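PDB 6GT9: putative sugar binding protein from Geobacillus stearothermophilus, which binds galactose and probably serves as the glucose-galactose binding component of a three-component sensing system for galactan utilization. Local coordinates for residues N135-L146 with L170-Q181. Numbering follows the deposited sequence.
Sequences NYYAGFLAGRAL and LRVRGFEDAVRQ. With GAL (beta-D-galactopyranose), chain E.
Arg171 runs extended from CG to NE (chi2 166°), which carries its guanidinium past Asn135 to the sugar; Asn135, with CG anti to its carbonyl carbon, turns its amide to meet it. The grip is side-on: NE and NH2 of Arg171 both donate to Asn135 OD1, NH2 at 2.7 Å. OD1 lies in the guanidinium plane, yet both donors approach from one face of the amide, whose plane is turned 45° from the guanidinium. The guanidinium also reaches galactose: NH1 of Arg171 donates to GAL O1 at 2.9 Å and NH2 to GAL O2 at 3.1 Å, while NH1 has a second acceptor in Thr220 O.

Beyond this polar end the helices cross at -40° with axes only 6.3 Å apart, an approach permitted by Gly139, Gly143 and Gly174, where a CB would clash. CA-H...O contacts mark the closeness, among them Gly139 CA to Arg171 O at 3.3 Å. Gly174 CA lies over one face of the Tyr136 ring, whose OH lies unusually close, 2.4 Å, to Asp177 OD2, a length to be read with caution. Ala178 CB sits over the Phe140 ring, 3.8 Å from its centroid, while the Phe175 ring is a knob among Gly139, Ala142, Gly143 and Leu146.

A leucine in place of Arg171 would probably leave GAL O1 and O2 without these donors and Asn135 OD1 without its two-nitrogen partner. By holding Arg171 through OD1, and the backbone of galactose-binding Asp119 through ND2, Asn135 acts as a second-shell residue: its carbonyl probably steadies the arginine's charge and fixes the guanidinium's rotation for galactose binding in this periplasmic-binding-protein fold.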
ATOM      1  N   ASN A 135       6.744   0.644  -5.851  1.00 19.08           N
ATOM      2  CA  ASN A 135       5.434   0.042  -6.118  1.00 20.80           C
ATOM      3  C   ASN A 135       5.334  -0.543  -7.525  1.00 20.12           C
ATOM      4  O   ASN A 135       4.705  -1.594  -7.715  1.00 18.43           O
ATOM      5  CB  ASN A 135       4.338   1.074  -5.865  1.00 20.78           C
ATOM      6  CG  ASN A 135       4.118   1.297  -4.400  1.00 19.18           C
ATOM      7  OD1 ASN A 135       3.828   0.343  -3.664  1.00 17.29           O
ATOM      8  ND2 ASN A 135       4.278   2.546  -3.943  1.00 19.15           N
ATOM      9  N   TYR A 136       5.921   0.128  -8.525  1.00 21.17           N
ATOM     10  CA  TYR A 136       5.958  -0.445  -9.867  1.00 25.71           C
ATOM     11  C   TYR A 136       6.617  -1.812  -9.841  1.00 22.66           C
ATOM     12  O   TYR A 136       6.108  -2.782 -10.415  1.00 24.78           O
ATOM     13  CB  TYR A 136       6.716   0.465 -10.842  1.00 23.84           C
ATOM     14  CG  TYR A 136       6.846  -0.195 -12.218  1.00 24.98           C
ATOM     15  CD1 TYR A 136       5.845  -0.050 -13.170  1.00 29.52           C
ATOM     16  CD2 TYR A 136       7.941  -0.991 -12.543  1.00 26.70           C
ATOM     17  CE1 TYR A 136       5.937  -0.664 -14.422  1.00 28.71           C
ATOM     18  CE2 TYR A 136       8.037  -1.616 -13.795  1.00 28.95           C
ATOM     19  CZ  TYR A 136       7.032  -1.437 -14.728  1.00 27.31           C
ATOM     20  OH  TYR A 136       7.096  -2.041 -15.971  1.00 28.30           O
ATOM     21  N   TYR A 137       7.768  -1.897  -9.184  1.00 22.44           N
ATOM     22  CA  TYR A 137       8.545  -3.128  -9.204  1.00 27.76           C
ATOM     23  C   TYR A 137       7.897  -4.210  -8.352  1.00 25.33           C
ATOM     24  O   TYR A 137       7.997  -5.400  -8.677  1.00 21.48           O
ATOM     25  CB  TYR A 137       9.964  -2.841  -8.722  1.00 27.11           C
ATOM     26  CG  TYR A 137      10.852  -4.052  -8.787  1.00 35.67           C
ATOM     27  CD1 TYR A 137      11.162  -4.645 -10.006  1.00 30.82           C
ATOM     28  CD2 TYR A 137      11.343  -4.640  -7.628  1.00 34.93           C
ATOM     29  CE1 TYR A 137      11.965  -5.774 -10.077  1.00 40.49           C
ATOM     30  CE2 TYR A 137      12.153  -5.777  -7.689  1.00 45.24           C
ATOM     31  CZ  TYR A 137      12.458  -6.337  -8.919  1.00 35.98           C
ATOM     32  OH  TYR A 137      13.263  -7.454  -9.002  1.00 56.04           O
ATOM     33  N   ALA A 138       7.229  -3.817  -7.266  1.00 17.38           N
ATOM     34  CA  ALA A 138       6.413  -4.756  -6.500  1.00 15.11           C
ATOM     35  C   ALA A 138       5.408  -5.472  -7.399  1.00 18.57           C
ATOM     36  O   ALA A 138       5.257  -6.696  -7.333  1.00 18.03           O
ATOM     37  CB  ALA A 138       5.682  -4.015  -5.375  1.00 17.85           C
ATOM     38  N   GLY A 139       4.709  -4.718  -8.249  1.00 18.51           N
ATOM     39  CA  GLY A 139       3.719  -5.335  -9.122  1.00 20.41           C
ATOM     40  C   GLY A 139       4.365  -6.188 -10.196  1.00 22.15           C
ATOM     41  O   GLY A 139       3.855  -7.256 -10.550  1.00 22.87           O
ATOM     42  N   PHE A 140       5.506  -5.732 -10.716  1.00 20.97           N
ATOM     43  CA  PHE A 140       6.260  -6.508 -11.695  1.00 23.17           C
ATOM     44  C   PHE A 140       6.660  -7.866 -11.130  1.00 20.60           C
ATOM     45  O   PHE A 140       6.535  -8.892 -11.811  1.00 23.07           O
ATOM     46  CB  PHE A 140       7.493  -5.705 -12.120  1.00 24.27           C
ATOM     47  CG  PHE A 140       8.183  -6.231 -13.348  1.00 24.14           C
ATOM     48  CD1 PHE A 140       9.210  -7.148 -13.238  1.00 23.96           C
ATOM     49  CD2 PHE A 140       7.833  -5.769 -14.609  1.00 29.23           C
ATOM     50  CE1 PHE A 140       9.871  -7.622 -14.379  1.00 28.38           C
ATOM     51  CE2 PHE A 140       8.483  -6.244 -15.753  1.00 24.52           C
ATOM     52  CZ  PHE A 140       9.505  -7.161 -15.631  1.00 23.87           C
ATOM     53  N   LEU A 141       7.142  -7.890  -9.884  1.00 17.66           N
ATOM     54  CA  LEU A 141       7.458  -9.151  -9.221  1.00 22.66           C
ATOM     55  C   LEU A 141       6.224 -10.025  -9.068  1.00 23.74           C
ATOM     56  O   LEU A 141       6.304 -11.248  -9.233  1.00 22.64           O
ATOM     57  CB  LEU A 141       8.082  -8.897  -7.848  1.00 18.90           C
ATOM     58  CG  LEU A 141       9.473  -8.254  -7.843  1.00 24.88           C
ATOM     59  CD1 LEU A 141       9.939  -7.985  -6.401  1.00 25.99           C
ATOM     60  CD2 LEU A 141      10.493  -9.113  -8.618  1.00 24.09           C
ATOM     61  N   ALA A 142       5.085  -9.427  -8.707  1.00 20.72           N
ATOM     62  CA  ALA A 142       3.850 -10.204  -8.636  1.00 20.83           C
ATOM     63  C   ALA A 142       3.504 -10.788  -9.998  1.00 20.81           C
ATOM     64  O   ALA A 142       3.045 -11.935 -10.092  1.00 21.60           O
ATOM     65  CB  ALA A 142       2.701  -9.333  -8.112  1.00 20.37           C
ATOM     66  N   GLY A 143       3.745 -10.024 -11.068  1.00 21.08           N
ATOM     67  CA  GLY A 143       3.482 -10.538 -12.405  1.00 22.54           C
ATOM     68  C   GLY A 143       4.409 -11.681 -12.784  1.00 25.88           C
ATOM     69  O   GLY A 143       3.966 -12.700 -13.323  1.00 23.43           O
ATOM     70  N   ARG A 144       5.714 -11.517 -12.529  1.00 26.45           N
ATOM     71  CA  ARG A 144       6.652 -12.622 -12.723  1.00 27.37           C
ATOM     72  C   ARG A 144       6.208 -13.856 -11.952  1.00 27.88           C
ATOM     73  O   ARG A 144       6.229 -14.976 -12.478  1.00 22.81           O
ATOM     74  CB  ARG A 144       8.051 -12.201 -12.280  1.00 25.77           C
ATOM     75  CG  ARG A 144       8.779 -11.284 -13.256  1.00 27.76           C
ATOM     76  CD  ARG A 144       9.338 -12.078 -14.433  1.00 26.99           C
ATOM     77  NE  ARG A 144      10.229 -11.259 -15.260  1.00 28.15           N
ATOM     78  CZ  ARG A 144       9.856 -10.705 -16.409  1.00 29.71           C
ATOM     79  NH1 ARG A 144       8.623 -10.902 -16.864  1.00 30.95           N
ATOM     80  NH2 ARG A 144      10.712  -9.973 -17.107  1.00 29.39           N
ATOM     81  N   ALA A 145       5.784 -13.661 -10.703  1.00 21.81           N
ATOM     82  CA  ALA A 145       5.420 -14.788  -9.851  1.00 23.22           C
ATOM     83  C   ALA A 145       4.219 -15.540 -10.411  1.00 25.70           C
ATOM     84  O   ALA A 145       4.219 -16.777 -10.469  1.00 25.64           O
ATOM     85  CB  ALA A 145       5.126 -14.293  -8.433  1.00 21.83           C
ATOM     86  N   LEU A 146       3.169 -14.811 -10.806  1.00 21.94           N
ATOM     87  CA  LEU A 146       1.989 -15.474 -11.350  1.00 23.88           C
ATOM     88  C   LEU A 146       2.332 -16.232 -12.631  1.00 25.15           C
ATOM     89  O   LEU A 146       1.836 -17.346 -12.857  1.00 22.48           O
ATOM     90  CB  LEU A 146       0.881 -14.446 -11.599  1.00 26.11           C
ATOM     91  CG  LEU A 146      -0.459 -14.941 -12.163  1.00 22.39           C
ATOM     92  CD1 LEU A 146      -1.629 -14.112 -11.597  1.00 21.43           C
ATOM     93  CD2 LEU A 146      -0.489 -14.922 -13.686  1.00 23.79           C
ATOM     94  N   LEU A 170       0.558   1.836  -9.981  1.00 21.77           N
ATOM     95  CA  LEU A 170       1.885   1.325 -10.304  1.00 23.96           C
ATOM     96  C   LEU A 170       1.961  -0.193 -10.142  1.00 21.48           C
ATOM     97  O   LEU A 170       2.621  -0.867 -10.941  1.00 21.80           O
ATOM     98  CB  LEU A 170       2.942   2.029  -9.445  1.00 18.82           C
ATOM     99  CG  LEU A 170       3.265   3.486  -9.798  1.00 26.23           C
ATOM    100  CD1 LEU A 170       4.200   4.092  -8.744  1.00 25.79           C
ATOM    101  CD2 LEU A 170       3.916   3.590 -11.168  1.00 25.40           C
ATOM    102  N   ARG A 171       1.292  -0.749  -9.123  1.00 20.58           N
ATOM    103  CA  ARG A 171       1.323  -2.200  -8.912  1.00 19.36           C
ATOM    104  C   ARG A 171       0.545  -2.942  -9.989  1.00 23.02           C
ATOM    105  O   ARG A 171       0.900  -4.072 -10.356  1.00 19.99           O
ATOM    106  CB  ARG A 171       0.764  -2.554  -7.534  1.00 21.32           C
ATOM    107  CG  ARG A 171       1.587  -2.015  -6.376  1.00 22.51           C
ATOM    108  CD  ARG A 171       0.818  -2.089  -5.061  1.00 17.55           C
ATOM    109  NE  ARG A 171       1.535  -1.354  -4.024  1.00 20.34           N
ATOM    110  CZ  ARG A 171       1.185  -1.288  -2.745  1.00 21.29           C
ATOM    111  NH1 ARG A 171       0.094  -1.913  -2.308  1.00 14.03           N
ATOM    112  NH2 ARG A 171       1.930  -0.564  -1.908  1.00 22.50           N
ATOM    113  N   VAL A 172      -0.542  -2.344 -10.475  1.00 23.03           N
ATOM    114  CA  VAL A 172      -1.239  -2.914 -11.622  1.00 22.49           C
ATOM    115  C   VAL A 172      -0.360  -2.837 -12.860  1.00 24.34           C
ATOM    116  O   VAL A 172      -0.196  -3.823 -13.595  1.00 23.74           O
ATOM    117  CB  VAL A 172      -2.579  -2.194 -11.850  1.00 24.06           C
ATOM    118  CG1 VAL A 172      -3.207  -2.655 -13.155  1.00 24.45           C
ATOM    119  CG2 VAL A 172      -3.517  -2.412 -10.665  1.00 23.05           C
ATOM    120  N   ARG A 173       0.211  -1.658 -13.115  1.00 21.11           N
ATOM    121  CA  ARG A 173       0.955  -1.443 -14.350  1.00 27.03           C
ATOM    122  C   ARG A 173       2.209  -2.309 -14.409  1.00 29.04           C
ATOM    123  O   ARG A 173       2.552  -2.836 -15.475  1.00 27.53           O
ATOM    124  CB  ARG A 173       1.298   0.041 -14.492  1.00 30.53           C
ATOM    125  CG  ARG A 173       2.000   0.388 -15.795  1.00 37.07           C
ATOM    126  CD  ARG A 173       1.113   0.032 -16.982  1.00 44.82           C
ATOM    127  NE  ARG A 173       1.888  -0.100 -18.212  1.00 52.07           N
ATOM    128  CZ  ARG A 173       2.242   0.923 -18.984  1.00 57.21           C
ATOM    129  NH1 ARG A 173       1.898   2.162 -18.649  1.00 57.76           N
ATOM    130  NH2 ARG A 173       2.955   0.706 -20.084  1.00 57.92           N
ATOM    131  N   GLY A 174       2.898  -2.483 -13.277  1.00 22.26           N
ATOM    132  CA  GLY A 174       4.053  -3.368 -13.259  1.00 24.21           C
ATOM    133  C   GLY A 174       3.677  -4.823 -13.489  1.00 24.98           C
ATOM    134  O   GLY A 174       4.391  -5.567 -14.173  1.00 23.52           O
ATOM    135  N   PHE A 175       2.556  -5.254 -12.906  1.00 22.04           N
ATOM    136  CA  PHE A 175       2.047  -6.601 -13.161  1.00 24.80           C
ATOM    137  C   PHE A 175       1.800  -6.814 -14.646  1.00 24.22           C
ATOM    138  O   PHE A 175       2.238  -7.813 -15.228  1.00 28.52           O
ATOM    139  CB  PHE A 175       0.756  -6.806 -12.361  1.00 21.34           C
ATOM    140  CG  PHE A 175       0.065  -8.126 -12.617  1.00 22.09           C
ATOM    141  CD1 PHE A 175      -0.880  -8.251 -13.628  1.00 25.77           C
ATOM    142  CD2 PHE A 175       0.329  -9.228 -11.814  1.00 20.94           C
ATOM    143  CE1 PHE A 175      -1.539  -9.454 -13.851  1.00 22.73           C
ATOM    144  CE2 PHE A 175      -0.317 -10.449 -12.038  1.00 21.80           C
ATOM    145  CZ  PHE A 175      -1.257 -10.555 -13.055  1.00 21.54           C
ATOM    146  N   GLU A 176       1.091  -5.871 -15.271  1.00 26.11           N
ATOM    147  CA  GLU A 176       0.743  -5.983 -16.679  1.00 27.34           C
ATOM    148  C   GLU A 176       1.987  -6.039 -17.563  1.00 29.81           C
ATOM    149  O   GLU A 176       2.052  -6.837 -18.510  1.00 27.72           O
ATOM    150  CB  GLU A 176      -0.162  -4.813 -17.063  1.00 26.38           C
ATOM    151  CG  GLU A 176      -1.559  -4.907 -16.443  1.00 27.17           C
ATOM    152  CD  GLU A 176      -2.365  -3.626 -16.591  1.00 32.42           C
ATOM    153  OE1 GLU A 176      -1.770  -2.570 -16.891  1.00 35.37           O
ATOM    154  OE2 GLU A 176      -3.604  -3.677 -16.400  1.00 36.82           O
ATOM    155  N   ASP A 177       2.990  -5.211 -17.265  1.00 24.68           N
ATOM    156  CA  ASP A 177       4.228  -5.265 -18.038  1.00 29.68           C
ATOM    157  C   ASP A 177       4.913  -6.617 -17.885  1.00 26.43           C
ATOM    158  O   ASP A 177       5.497  -7.142 -18.845  1.00 26.62           O
ATOM    159  CB  ASP A 177       5.175  -4.142 -17.608  1.00 26.94           C
ATOM    160  CG  ASP A 177       4.673  -2.762 -18.009  1.00 30.96           C
ATOM    161  OD1 ASP A 177       3.795  -2.669 -18.893  1.00 32.53           O
ATOM    162  OD2 ASP A 177       5.175  -1.763 -17.450  1.00 30.89           O
ATOM    163  N   ALA A 178       4.856  -7.198 -16.683  1.00 26.45           N
ATOM    164  CA  ALA A 178       5.584  -8.439 -16.431  1.00 27.80           C
ATOM    165  C   ALA A 178       4.954  -9.630 -17.153  1.00 29.44           C
ATOM    166  O   ALA A 178       5.672 -10.525 -17.610  1.00 32.89           O
ATOM    167  CB  ALA A 178       5.666  -8.712 -14.930  1.00 25.45           C
ATOM    168  N   VAL A 179       3.621  -9.679 -17.251  1.00 31.46           N
ATOM    169  CA  VAL A 179       2.941 -10.793 -17.914  1.00 28.00           C
ATOM    170  C   VAL A 179       2.679 -10.527 -19.389  1.00 32.20           C
ATOM    171  O   VAL A 179       2.071 -11.375 -20.062  1.00 33.25           O
ATOM    172  CB  VAL A 179       1.610 -11.138 -17.213  1.00 27.77           C
ATOM    173  CG1 VAL A 179       1.841 -11.448 -15.737  1.00 30.60           C
ATOM    174  CG2 VAL A 179       0.584 -10.009 -17.391  1.00 23.33           C
ATOM    175  N   ARG A 180       3.140  -9.389 -19.922  1.00 31.69           N
ATOM    176  CA  ARG A 180       2.780  -9.018 -21.289  0.51 34.20           C
ATOM    177  C   ARG A 180       3.412  -9.943 -22.321  1.00 32.88           C
ATOM    178  O   ARG A 180       2.835 -10.149 -23.393  1.00 31.06           O
ATOM    179  CB  ARG A 180       3.172  -7.567 -21.575  0.51 34.99           C
ATOM    180  CG  ARG A 180       2.778  -7.079 -22.968  0.51 35.26           C
ATOM    181  CD  ARG A 180       2.770  -5.557 -23.078  0.51 40.49           C
ATOM    182  NE  ARG A 180       1.791  -4.922 -22.193  0.51 40.23           N
ATOM    183  CZ  ARG A 180       2.111  -4.059 -21.234  0.51 37.04           C
ATOM    184  NH1 ARG A 180       3.378  -3.728 -21.046  0.51 38.41           N
ATOM    185  NH2 ARG A 180       1.173  -3.519 -20.468  0.51 34.68           N
ATOM    186  N   GLN A 181       4.576 -10.507 -22.026  1.00 33.17           N
ATOM    187  CA  GLN A 181       5.200 -11.443 -22.951  1.00 39.21           C
ATOM    188  C   GLN A 181       4.668 -12.867 -22.800  1.00 34.99           C
ATOM    189  O   GLN A 181       5.207 -13.774 -23.438  1.00 36.43           O
ATOM    190  CB  GLN A 181       6.726 -11.426 -22.777  1.00 38.07           C
ATOM    191  CG  GLN A 181       7.244 -12.164 -21.548  1.00 41.84           C
ATOM    192  CD  GLN A 181       6.931 -11.454 -20.237  1.00 44.24           C
ATOM    193  OE1 GLN A 181       6.628 -10.249 -20.213  1.00 44.97           O
ATOM    194  NE2 GLN A 181       6.998 -12.202 -19.132  1.00 39.82           N
TER
HETATM  195  C1  GAL E 401      -1.367  -1.773   1.240  1.00 16.19           C
HETATM  196  C2  GAL E 401      -0.972  -0.363   0.852  1.00 17.95           C
HETATM  197  C3  GAL E 401      -1.546   0.675   1.833  1.00 17.31           C
HETATM  198  C4  GAL E 401      -3.055   0.525   1.927  1.00 16.41           C
HETATM  199  C5  GAL E 401      -3.429  -0.915   2.232  1.00 20.18           C
HETATM  200  C6  GAL E 401      -4.938  -1.160   2.155  1.00 19.10           C
HETATM  201  O1  GAL E 401      -0.844  -2.691   0.300  1.00 20.53           O
HETATM  202  O2  GAL E 401       0.455  -0.215   0.841  1.00 16.36           O
HETATM  203  O3  GAL E 401      -1.316   1.962   1.346  1.00 18.48           O
HETATM  204  O4  GAL E 401      -3.672   0.928   0.700  1.00 18.15           O
HETATM  205  O5  GAL E 401      -2.804  -1.883   1.296  1.00 19.67           O
HETATM  206  O6  GAL E 401      -5.285  -2.370   2.794  1.00 20.40           O